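Local coordinates for protein yersinopine synthase (Yersinia pestis, PDB 6C4M) that catalyses the NADPH-dependent reductive condensation of pyruvate with an aminobutanoate intermediate bearing a histidine-derived arm, the last step in making the metallophore yersinopine, at residues A111-H116 and P403-H408; L138-G143 and V162-S167; R212-N217 and L242-L247. All coordinates share one frame; numbering follows the deposited sequence.

Contact 1 of 3, residues A111-H116 and P403-H408; sequences AVPADH and PLEDVH. With NAP (NADP nicotinamide-adenine-dinucleotide phosphate), chain B.
Pro113 and Asp115, in the NADP-binding loop that follows strand 107-110, meet Glu405 and His408 on helix 401-419. The one hydrogen bond between the segments runs from His408 ND1 to Asp115 OD2, 2.7 Å long and nearly straight at 169°. The oxygen accepts through its anti lone pair, and it lies close to the plane of the imidazole. Asp115 has CG between its backbone N and carbonyl carbon (chi1 63°), on the helix side. Asp115 OD1 lies 3.5 Å from Glu405 CG. The Glu405 chain, extended beyond CG, crosses the Pro113 side chain at about a right angle, and its carboxylate meets the proline CB and CG, OE2 lying 3.4 Å from Pro113 CG. On the cofactor side, Pro113 CD lies 3.4 Å from NAP O4B, while the His116 ring has the adenine over one face. One helix turn is thus tied to the loop that lines the cofactor, and the neighbouring Asp406 bonds His260, the inferred proton donor/acceptor. Asp115 OD1 is buried without a polar partner, 4.7 Å from Glu405 OE1, so the carboxylates would probably raise each other's pKa; separately, the bond to OD2 could favour a protonated His408.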
loop_
_atom_site.group_PDB
_atom_site.type_symbol
_atom_site.label_atom_id
_atom_site.label_comp_id
_atom_site.label_asym_id
_atom_site.label_seq_id
_atom_site.Cartn_x
_atom_site.Cartn_y
_atom_site.Cartn_z
ATOM N N ALA A 111 -17.505 -32.105 -0.253
ATOM C CA ALA A 111 -17.575 -30.727 0.189
ATOM C C ALA A 111 -16.868 -30.506 1.515
ATOM O O ALA A 111 -17.121 -29.489 2.168
ATOM C CB ALA A 111 -19.027 -30.272 0.321
ATOM N N VAL A 112 -16.011 -31.435 1.937
ATOM C CA VAL A 112 -15.122 -31.225 3.082
ATOM C C VAL A 112 -13.850 -30.590 2.519
ATOM O O VAL A 112 -13.649 -30.629 1.288
ATOM C CB VAL A 112 -14.796 -32.533 3.816
ATOM C CG1 VAL A 112 -16.033 -33.152 4.494
ATOM C CG2 VAL A 112 -14.087 -33.503 2.876
ATOM N N PRO A 113 -12.958 -30.021 3.336
ATOM C CA PRO A 113 -11.736 -29.434 2.772
ATOM C C PRO A 113 -10.845 -30.513 2.183
ATOM O O PRO A 113 -10.851 -31.668 2.616
ATOM C CB PRO A 113 -11.068 -28.750 3.978
ATOM C CG PRO A 113 -12.147 -28.621 5.004
ATOM C CD PRO A 113 -13.043 -29.797 4.791
ATOM N N ALA A 114 -10.039 -30.117 1.197
ATOM C CA ALA A 114 -9.258 -31.115 0.470
ATOM C C ALA A 114 -8.309 -31.895 1.373
ATOM O O ALA A 114 -7.963 -33.034 1.052
ATOM C CB ALA A 114 -8.462 -30.472 -0.665
ATOM N N ASP A 115 -7.817 -31.299 2.467
ATOM C CA ASP A 115 -6.869 -32.063 3.274
ATOM C C ASP A 115 -7.556 -33.160 4.090
ATOM O O ASP A 115 -6.889 -33.863 4.876
ATOM C CB ASP A 115 -6.058 -31.112 4.193
ATOM C CG ASP A 115 -6.931 -30.379 5.198
ATOM O OD1 ASP A 115 -8.066 -29.991 4.833
ATOM O OD2 ASP A 115 -6.476 -30.173 6.357
ATOM N N HIS A 116 -8.873 -33.306 3.931
ATOM C CA HIS A 116 -9.660 -34.340 4.590
ATOM C C HIS A 116 -10.295 -35.315 3.600
ATOM O O HIS A 116 -11.047 -36.202 4.022
ATOM C CB HIS A 116 -10.741 -33.700 5.466
ATOM C CG HIS A 116 -10.197 -33.093 6.720
ATOM N ND1 HIS A 116 -10.124 -33.795 7.906
ATOM C CD2 HIS A 116 -9.651 -31.872 6.967
ATOM C CE1 HIS A 116 -9.565 -33.031 8.832
ATOM N NE2 HIS A 116 -9.275 -31.858 8.288
ATOM N N PRO A 403 -3.964 -21.623 9.482
ATOM C CA PRO A 403 -3.222 -22.324 8.418
ATOM C C PRO A 403 -3.267 -23.865 8.407
ATOM O O PRO A 403 -2.529 -24.475 7.625
ATOM C CB PRO A 403 -1.794 -21.900 8.707
ATOM C CG PRO A 403 -1.744 -21.966 10.253
ATOM C CD PRO A 403 -3.151 -21.493 10.700
ATOM N N LEU A 404 -4.077 -24.475 9.267
ATOM C CA LEU A 404 -4.026 -25.940 9.412
ATOM C C LEU A 404 -4.217 -26.641 8.070
ATOM O O LEU A 404 -3.449 -27.551 7.713
ATOM C CB LEU A 404 -5.080 -26.406 10.414
ATOM C CG LEU A 404 -5.122 -27.920 10.657
ATOM C CD1 LEU A 404 -3.822 -28.405 11.227
ATOM C CD2 LEU A 404 -6.260 -28.245 11.585
ATOM N N GLU A 405 -5.244 -26.237 7.313
ATOM C CA GLU A 405 -5.501 -26.843 5.999
ATOM C C GLU A 405 -4.338 -26.586 5.041
ATOM O O GLU A 405 -3.922 -27.489 4.295
ATOM C CB GLU A 405 -6.807 -26.288 5.422
ATOM C CG GLU A 405 -8.111 -26.779 6.122
ATOM C CD GLU A 405 -9.371 -26.045 5.616
ATOM O OE1 GLU A 405 -9.323 -25.454 4.513
ATOM O OE2 GLU A 405 -10.394 -26.046 6.337
ATOM N N ASP A 406 -3.762 -25.373 5.104
ATOM C CA ASP A 406 -2.706 -24.962 4.178
ATOM C C ASP A 406 -1.412 -25.689 4.483
ATOM O O ASP A 406 -0.666 -26.064 3.572
ATOM C CB ASP A 406 -2.511 -23.436 4.260
ATOM C CG ASP A 406 -3.832 -22.678 4.122
ATOM O OD1 ASP A 406 -4.335 -22.479 2.983
ATOM O OD2 ASP A 406 -4.409 -22.335 5.172
ATOM N N VAL A 407 -1.134 -25.910 5.759
ATOM C CA VAL A 407 0.041 -26.673 6.123
ATOM C C VAL A 407 -0.077 -28.103 5.608
ATOM O O VAL A 407 0.856 -28.634 4.996
ATOM C CB VAL A 407 0.247 -26.605 7.640
ATOM C CG1 VAL A 407 1.303 -27.553 8.080
ATOM C CG2 VAL A 407 0.655 -25.129 7.995
ATOM N N HIS A 408 -1.232 -28.737 5.823
ATOM C CA HIS A 408 -1.429 -30.092 5.309
ATOM C C HIS A 408 -1.261 -30.137 3.789
ATOM O O HIS A 408 -0.519 -30.968 3.254
ATOM C CB HIS A 408 -2.816 -30.593 5.700
ATOM C CG HIS A 408 -2.985 -30.860 7.158
ATOM N ND1 HIS A 408 -4.225 -30.885 7.753
ATOM C CD2 HIS A 408 -2.088 -31.121 8.140
ATOM C CE1 HIS A 408 -4.093 -31.150 9.038
ATOM N NE2 HIS A 408 -2.802 -31.280 9.305
HETATM P PA NAP B . -16.067 -25.914 5.766
HETATM O O1A NAP B . -14.954 -26.012 4.796
HETATM O O2A NAP B . -15.725 -24.974 6.952
HETATM O O5B NAP B . -16.391 -27.433 6.303
HETATM C C5B NAP B . -17.099 -28.265 5.357
HETATM C C4B NAP B . -17.368 -29.619 6.041
HETATM O O4B NAP B . -15.977 -30.202 6.428
HETATM C C3B NAP B . -18.034 -29.485 7.131
HETATM O O3B NAP B . -18.946 -30.612 7.325
HETATM C C2B NAP B . -16.917 -29.525 8.338
HETATM O O2B NAP B . -17.534 -30.011 9.580
HETATM C C1B NAP B . -16.016 -30.355 7.952
HETATM N N9A NAP B . -14.727 -29.823 8.399
HETATM C C8A NAP B . -14.124 -28.623 8.362
HETATM N N7A NAP B . -12.945 -28.803 8.975
HETATM C C5A NAP B . -12.854 -30.111 9.373
HETATM C C6A NAP B . -11.818 -30.733 10.024
HETATM N N6A NAP B . -10.514 -30.314 10.540
HETATM N N1A NAP B . -11.922 -32.040 10.328
HETATM C C2A NAP B . -13.050 -32.745 9.976
HETATM N N3A NAP B . -14.075 -32.121 9.329
HETATM C C4A NAP B . -13.963 -30.779 9.022
HETATM O O3 NAP B . -17.382 -25.305 4.962
HETATM P PN NAP B . -17.516 -24.696 3.470
HETATM O O1N NAP B . -18.853 -25.105 3.031
HETATM O O2N NAP B . -17.371 -23.164 3.639
HETATM O O5D NAP B . -16.338 -25.170 2.388
HETATM C C5D NAP B . -16.566 -26.271 1.469
HETATM C C4D NAP B . -15.287 -26.400 0.618
HETATM O O4D NAP B . -15.070 -25.066 -0.232
HETATM C C3D NAP B . -14.180 -26.541 1.318
HETATM O O3D NAP B . -13.226 -27.301 0.429
HETATM C C2D NAP B . -13.579 -25.142 1.492
HETATM O O2D NAP B . -12.234 -25.253 1.527
HETATM C C1D NAP B . -13.976 -24.475 0.161
HETATM N N1N NAP B . -14.236 -23.017 0.244
HETATM C C2N NAP B . -15.452 -22.519 0.559
HETATM C C3N NAP B . -15.635 -21.118 0.586
HETATM C C7N NAP B . -17.006 -20.507 0.948
HETATM O O7N NAP B . -17.330 -19.460 0.549
HETATM N N7N NAP B . -17.869 -21.283 1.798
HETATM C C4N NAP B . -14.596 -20.275 0.308
HETATM C C5N NAP B . -13.390 -20.776 0.002
HETATM C C6N NAP B . -13.202 -22.162 -0.042
HETATM P P2B NAP B . -18.337 -28.921 10.607
HETATM O O1X NAP B . -17.276 -28.232 11.437
HETATM O O2X NAP B . -19.081 -27.908 9.804
HETATM O O3X NAP B . -19.242 -29.706 11.529
#

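Contact 2 of 3, residues L138-G143 and V162-S167. With NAP (NADP nicotinamide-adenine-dinucleotide phosphate), chain B.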
loop_
_atom_site.group_PDB
_atom_site.type_symbol
_atom_site.label_atom_id
_atom_site.label_comp_id
_atom_site.label_asym_id
_atom_site.label_seq_id
_atom_site.Cartn_x
_atom_site.Cartn_y
_atom_site.Cartn_z
ATOM N N LEU A 138 -15.144 -30.726 -4.730
ATOM C CA LEU A 138 -15.768 -29.419 -4.849
ATOM C C LEU A 138 -14.734 -28.299 -4.810
ATOM O O LEU A 138 -14.872 -27.304 -5.531
ATOM C CB LEU A 138 -16.815 -29.237 -3.747
ATOM C CG LEU A 138 -17.617 -27.913 -3.800
ATOM C CD1 LEU A 138 -18.514 -27.850 -5.017
ATOM C CD2 LEU A 138 -18.472 -27.753 -2.553
ATOM N N SER A 139 -13.695 -28.429 -3.970
ATOM C CA SER A 139 -12.630 -27.419 -3.883
ATOM C C SER A 139 -11.306 -28.153 -3.712
ATOM O O SER A 139 -10.795 -28.314 -2.602
ATOM C CB SER A 139 -12.856 -26.428 -2.755
ATOM O OG SER A 139 -11.935 -25.352 -2.899
ATOM N N SER A 140 -10.726 -28.544 -4.829
ATOM C CA SER A 140 -9.614 -29.468 -4.850
ATOM C C SER A 140 -8.299 -28.801 -4.441
ATOM O O SER A 140 -8.184 -27.577 -4.325
ATOM C CB SER A 140 -9.481 -30.043 -6.250
ATOM O OG SER A 140 -9.125 -31.394 -6.195
ATOM N N SER A 141 -7.281 -29.634 -4.255
ATOM C CA SER A 141 -5.895 -29.192 -4.168
ATOM C C SER A 141 -5.109 -29.935 -5.239
ATOM O O SER A 141 -5.573 -30.933 -5.800
ATOM C CB SER A 141 -5.302 -29.455 -2.784
ATOM O OG SER A 141 -3.975 -28.936 -2.683
ATOM N N MET A 142 -3.890 -29.471 -5.491
ATOM C CA MET A 142 -3.012 -30.188 -6.407
ATOM C C MET A 142 -2.694 -31.575 -5.856
ATOM O O MET A 142 -2.196 -31.707 -4.732
ATOM C CB MET A 142 -1.714 -29.420 -6.627
ATOM C CG MET A 142 -1.804 -28.343 -7.712
ATOM S SD MET A 142 -0.366 -27.203 -7.776
ATOM C CE MET A 142 -0.731 -26.090 -6.430
ATOM N N GLY A 143 -2.952 -32.599 -6.676
ATOM C CA GLY A 143 -2.742 -33.984 -6.300
ATOM C C GLY A 143 -3.992 -34.676 -5.804
ATOM O O GLY A 143 -4.023 -35.913 -5.738
ATOM N N VAL A 162 -13.814 -39.129 -11.879
ATOM C CA VAL A 162 -13.268 -38.252 -10.836
ATOM C C VAL A 162 -13.130 -36.863 -11.429
ATOM O O VAL A 162 -12.449 -36.686 -12.441
ATOM C CB VAL A 162 -11.915 -38.753 -10.307
ATOM C CG1 VAL A 162 -11.362 -37.795 -9.290
ATOM C CG2 VAL A 162 -12.082 -40.139 -9.690
ATOM N N ILE A 163 -13.790 -35.883 -10.814
ATOM C CA ILE A 163 -13.773 -34.510 -11.290
ATOM C C ILE A 163 -13.253 -33.602 -10.179
ATOM O O ILE A 163 -13.838 -33.531 -9.090
ATOM C CB ILE A 163 -15.163 -34.063 -11.772
ATOM C CG1 ILE A 163 -15.566 -34.833 -13.044
ATOM C CG2 ILE A 163 -15.156 -32.586 -12.083
ATOM C CD1 ILE A 163 -16.970 -34.576 -13.477
ATOM N N SER A 164 -12.153 -32.915 -10.462
ATOM C CA SER A 164 -11.624 -31.831 -9.635
ATOM C C SER A 164 -12.078 -30.465 -10.145
ATOM O O SER A 164 -11.867 -30.135 -11.313
ATOM C CB SER A 164 -10.099 -31.848 -9.629
ATOM O OG SER A 164 -9.572 -32.776 -8.711
ATOM N N LEU A 165 -12.683 -29.679 -9.257
ATOM C CA LEU A 165 -12.932 -28.263 -9.474
ATOM C C LEU A 165 -11.826 -27.459 -8.808
ATOM O O LEU A 165 -11.441 -27.757 -7.677
ATOM C CB LEU A 165 -14.289 -27.852 -8.904
ATOM C CG LEU A 165 -15.492 -28.585 -9.528
ATOM C CD1 LEU A 165 -16.643 -28.594 -8.567
ATOM C CD2 LEU A 165 -15.879 -27.919 -10.815
ATOM N N SER A 166 -11.353 -26.421 -9.513
ATOM C CA SER A 166 -10.227 -25.625 -9.032
ATOM C C SER A 166 -10.533 -24.951 -7.704
ATOM O O SER A 166 -9.633 -24.786 -6.875
ATOM C CB SER A 166 -9.839 -24.580 -10.075
ATOM O OG SER A 166 -10.955 -23.804 -10.504
ATOM N N SER A 167 -11.782 -24.570 -7.474
ATOM C CA SER A 167 -12.165 -24.004 -6.194
ATOM C C SER A 167 -13.673 -24.066 -6.074
ATOM O O SER A 167 -14.382 -24.297 -7.055
ATOM C CB SER A 167 -11.678 -22.563 -6.041
ATOM O OG SER A 167 -12.417 -21.669 -6.856
HETATM P PA NAP B . -16.067 -25.914 5.766
HETATM O O1A NAP B . -14.954 -26.012 4.796
HETATM O O2A NAP B . -15.725 -24.974 6.952
HETATM O O5B NAP B . -16.391 -27.433 6.303
HETATM C C5B NAP B . -17.099 -28.265 5.357
HETATM C C4B NAP B . -17.368 -29.619 6.041
HETATM O O4B NAP B . -15.977 -30.202 6.428
HETATM C C3B NAP B . -18.034 -29.485 7.131
HETATM O O3B NAP B . -18.946 -30.612 7.325
HETATM C C2B NAP B . -16.917 -29.525 8.338
HETATM O O2B NAP B . -17.534 -30.011 9.580
HETATM C C1B NAP B . -16.016 -30.355 7.952
HETATM N N9A NAP B . -14.727 -29.823 8.399
HETATM C C8A NAP B . -14.124 -28.623 8.362
HETATM N N7A NAP B . -12.945 -28.803 8.975
HETATM C C5A NAP B . -12.854 -30.111 9.373
HETATM C C6A NAP B . -11.818 -30.733 10.024
HETATM N N6A NAP B . -10.514 -30.314 10.540
HETATM N N1A NAP B . -11.922 -32.040 10.328
HETATM C C2A NAP B . -13.050 -32.745 9.976
HETATM N N3A NAP B . -14.075 -32.121 9.329
HETATM C C4A NAP B . -13.963 -30.779 9.022
HETATM O O3 NAP B . -17.382 -25.305 4.962
HETATM P PN NAP B . -17.516 -24.696 3.470
HETATM O O1N NAP B . -18.853 -25.105 3.031
HETATM O O2N NAP B . -17.371 -23.164 3.639
HETATM O O5D NAP B . -16.338 -25.170 2.388
HETATM C C5D NAP B . -16.566 -26.271 1.469
HETATM C C4D NAP B . -15.287 -26.400 0.618
HETATM O O4D NAP B . -15.070 -25.066 -0.232
HETATM C C3D NAP B . -14.180 -26.541 1.318
HETATM O O3D NAP B . -13.226 -27.301 0.429
HETATM C C2D NAP B . -13.579 -25.142 1.492
HETATM O O2D NAP B . -12.234 -25.253 1.527
HETATM C C1D NAP B . -13.976 -24.475 0.161
HETATM N N1N NAP B . -14.236 -23.017 0.244
HETATM C C2N NAP B . -15.452 -22.519 0.559
HETATM C C3N NAP B . -15.635 -21.118 0.586
HETATM C C7N NAP B . -17.006 -20.507 0.948
HETATM O O7N NAP B . -17.330 -19.460 0.549
HETATM N N7N NAP B . -17.869 -21.283 1.798
HETATM C C4N NAP B . -14.596 -20.275 0.308
HETATM C C5N NAP B . -13.390 -20.776 0.002
HETATM C C6N NAP B . -13.202 -22.162 -0.042
HETATM P P2B NAP B . -18.337 -28.921 10.607
HETATM O O1X NAP B . -17.276 -28.232 11.437
HETATM O O2X NAP B . -19.081 -27.908 9.804
HETATM O O3X NAP B . -19.242 -29.706 11.529
#
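Ser140 and Leu165 make the central bond: Ser140 N donates to Leu165 O over 3.0 Å. Beside it the hydroxyls of Ser140 and Ser164 meet, OG to OG, at 2.9 Å. Both also face Glu251 OE2, a bond that is weak from Ser140, so the carboxylate gathers the two serines from outside the contact. The one apolar side-chain pair is Leu138 CD1 with Leu165 CD1, 4.1 Å apart, and Leu165 CB packs 3.5 Å from Leu138 O. Next along the loop, Ser139 has OG anti to its backbone N (chi1 -169°) and 3.6 Å from Ser167 CA, while its CB faces the cofactor, 3.3 Å from NAP O3D. Further out, Ser254 OG bonds both Ser140 O and Ser166 O, bridging the two segments, and Glu251 OE1 takes the amide of Gly143. The loop 138-143 leads from strand 134-137 into helix 144-154, and the chain returns on strand 161-165, parallel to the first and next to it, which makes a beta-alpha-beta unit. That strand has 203-217 as its other neighbour, where Leu165 packs on Ile213 and Leu215; helix 247-251 brings Leu247 against Ser164.

Contact 3 of 3, residues R212-N217 and L242-L247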
loop_
_atom_site.group_PDB
_atom_site.type_symbol
_atom_site.label_atom_id
_atom_site.label_comp_id
_atom_site.label_asym_id
_atom_site.label_seq_id
_atom_site.Cartn_x
_atom_site.Cartn_y
_atom_site.Cartn_z
ATOM N N ARG A 212 -14.961 -17.741 -13.166
ATOM C CA ARG A 212 -14.729 -19.018 -13.821
ATOM C C ARG A 212 -14.145 -20.035 -12.847
ATOM O O ARG A 212 -13.559 -19.693 -11.813
ATOM C CB ARG A 212 -13.833 -18.870 -15.061
ATOM C CG ARG A 212 -12.407 -18.412 -14.866
ATOM C CD ARG A 212 -11.810 -18.091 -16.268
ATOM N NE ARG A 212 -12.109 -16.719 -16.683
ATOM C CZ ARG A 212 -12.990 -16.334 -17.600
ATOM N NH1 ARG A 212 -13.706 -17.212 -18.303
ATOM N NH2 ARG A 212 -13.143 -15.034 -17.831
ATOM N N ILE A 213 -14.356 -21.299 -13.204
ATOM C CA ILE A 213 -13.830 -22.456 -12.506
ATOM C C ILE A 213 -13.154 -23.329 -13.545
ATOM O O ILE A 213 -13.658 -23.487 -14.664
ATOM C CB ILE A 213 -14.948 -23.241 -11.793
ATOM C CG1 ILE A 213 -15.637 -22.387 -10.720
ATOM C CG2 ILE A 213 -14.407 -24.492 -11.198
ATOM C CD1 ILE A 213 -14.719 -21.913 -9.598
ATOM N N TYR A 214 -12.022 -23.897 -13.180
ATOM C CA TYR A 214 -11.316 -24.844 -14.024
ATOM C C TYR A 214 -11.665 -26.242 -13.540
ATOM O O TYR A 214 -11.698 -26.486 -12.335
ATOM C CB TYR A 214 -9.804 -24.623 -13.953
ATOM C CG TYR A 214 -9.357 -23.302 -14.506
ATOM C CD1 TYR A 214 -9.341 -22.167 -13.709
ATOM C CD2 TYR A 214 -8.957 -23.178 -15.832
ATOM C CE1 TYR A 214 -8.941 -20.944 -14.218
ATOM C CE2 TYR A 214 -8.555 -21.949 -16.348
ATOM C CZ TYR A 214 -8.532 -20.849 -15.523
ATOM O OH TYR A 214 -8.155 -19.638 -16.023
ATOM N N LEU A 215 -11.959 -27.158 -14.460
ATOM C CA LEU A 215 -12.200 -28.513 -14.006
ATOM C C LEU A 215 -11.688 -29.517 -15.024
ATOM O O LEU A 215 -11.339 -29.172 -16.156
ATOM C CB LEU A 215 -13.676 -28.714 -13.673
ATOM C CG LEU A 215 -14.737 -28.506 -14.755
ATOM C CD1 LEU A 215 -14.622 -29.521 -15.782
ATOM C CD2 LEU A 215 -16.128 -28.586 -14.137
ATOM N N ALA A 216 -11.657 -30.783 -14.597
ATOM C CA ALA A 216 -11.201 -31.888 -15.431
ATOM C C ALA A 216 -11.602 -33.191 -14.753
ATOM O O ALA A 216 -11.828 -33.230 -13.543
ATOM C CB ALA A 216 -9.677 -31.847 -15.631
ATOM N N ASN A 217 -11.726 -34.252 -15.555
ATOM C CA ASN A 217 -11.760 -35.612 -15.046
ATOM C C ASN A 217 -10.458 -36.297 -15.416
ATOM O O ASN A 217 -9.602 -35.731 -16.094
ATOM C CB ASN A 217 -12.964 -36.373 -15.593
ATOM C CG ASN A 217 -12.942 -36.491 -17.099
ATOM O OD1 ASN A 217 -11.891 -36.699 -17.708
ATOM N ND2 ASN A 217 -14.108 -36.378 -17.706
ATOM N N LEU A 242 -14.083 -24.098 -17.517
ATOM C CA LEU A 242 -12.970 -24.245 -18.444
ATOM C C LEU A 242 -12.341 -25.621 -18.262
ATOM O O LEU A 242 -11.735 -25.895 -17.207
ATOM C CB LEU A 242 -11.937 -23.160 -18.213
ATOM C CG LEU A 242 -12.076 -21.784 -18.881
ATOM C CD1 LEU A 242 -13.290 -21.034 -18.366
ATOM C CD2 LEU A 242 -10.819 -20.965 -18.629
ATOM N N PRO A 243 -12.447 -26.501 -19.243
ATOM C CA PRO A 243 -11.962 -27.873 -19.085
ATOM C C PRO A 243 -10.467 -27.966 -19.310
ATOM O O PRO A 243 -9.904 -27.241 -20.127
ATOM C CB PRO A 243 -12.729 -28.628 -20.170
ATOM C CG PRO A 243 -12.944 -27.588 -21.231
ATOM C CD PRO A 243 -13.172 -26.304 -20.505
ATOM N N CYS A 244 -9.823 -28.878 -18.578
ATOM C CA CYS A 244 -8.372 -28.998 -18.597
ATOM C C CYS A 244 -7.973 -30.394 -19.051
ATOM O O CYS A 244 -8.804 -31.294 -19.125
ATOM C CB CYS A 244 -7.788 -28.670 -17.214
ATOM S SG CYS A 244 -8.272 -26.985 -16.676
ATOM N N SER A 245 -6.675 -30.578 -19.332
ATOM C CA SER A 245 -6.218 -31.828 -19.947
ATOM C C SER A 245 -6.221 -32.975 -18.951
ATOM O O SER A 245 -6.278 -34.140 -19.349
ATOM C CB SER A 245 -4.802 -31.687 -20.513
ATOM O OG SER A 245 -4.714 -30.610 -21.414
ATOM N N ASN A 246 -6.097 -32.670 -17.668
ATOM C CA ASN A 246 -6.059 -33.686 -16.636
ATOM C C ASN A 246 -6.395 -33.014 -15.313
ATOM O O ASN A 246 -6.593 -31.793 -15.245
ATOM C CB ASN A 246 -4.701 -34.400 -16.625
ATOM C CG ASN A 246 -3.542 -33.455 -16.464
ATOM O OD1 ASN A 246 -3.414 -32.784 -15.445
ATOM N ND2 ASN A 246 -2.676 -33.401 -17.476
ATOM N N LEU A 247 -6.443 -33.824 -14.258
ATOM C CA LEU A 247 -6.880 -33.342 -12.954
ATOM C C LEU A 247 -5.925 -32.272 -12.431
ATOM O O LEU A 247 -6.354 -31.195 -12.013
ATOM C CB LEU A 247 -6.977 -34.516 -11.966
ATOM C CG LEU A 247 -8.056 -35.527 -12.381
ATOM C CD1 LEU A 247 -7.772 -36.939 -11.834
ATOM C CD2 LEU A 247 -9.463 -35.019 -11.950
#
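Tyr214 and Leu242 sit side by side where strands 203-217 and 240-243 pair in parallel, the two strands of a beta-alpha-beta unit whose crossover contains helix 225-235. Three backbone bonds join them: Leu242 N to Ile213 O at 2.9 Å, Leu215 N to Leu242 O, and Cys244 N to Leu215 O, the last more bent at 131°. On the face carrying Tyr214, the isobutyl group of Leu242 fills the notch between the tyrosine ring and the Arg212 chain. Its CD2 comes 3.4 Å from Tyr214 CE2, while CD1 lies at the edge of the guanidinium, 3.8 Å from Arg212 NH1. Arg212 CD lies against both methyls of Leu242. Phe253 stacks on the Tyr214 ring, and Tyr214 OH hydrogen-bonds Asp328. Cys244 has SG anti to its carbonyl carbon (chi1 -58°), which brings the sulfur to the ring edge, 5.2 Å from the centroid and 3.9 Å from Tyr214 CB. The opposite face carries Leu215 and Pro243, with Leu215 packed on Met227 and Leu230 of the crossover helix. Beyond the paired residues the second segment swings round Ala216 to start helix 247-251, for which Asn246 is the N-cap, its OD1 bonded to Ala249 N. The bend encloses the methyl of Ala216, touched by Cys244 CB and the carbonyl of Asn246. At the far end Leu247 CD2 closes on the strand backbone, 3.4 Å from Ala216 O.

Overall arrangement
From the N terminus, the chain first leaves strand 107-110 through 111-116, opening the long loop that contact 1 closes only at 403-408. Contacts 2 and 3 are both nested inside it, one after the other. Contact 2 closes the short excursion through helix 144-154, and contact 3 the crossover through helix 225-235. Contacts 1 and 2 touch where Ala111 and Ala114 pack against Leu138 and Ser139, and both reach the cofactor. Contacts 2 and 3 are joined through the neighbouring strands 161-165 and 203-217, which run antiparallel. Contacts 1 and 3 do not touch, their nearest atoms being about 12 Å apart. Of the three, contact 1 is the one that reaches helix 401-419.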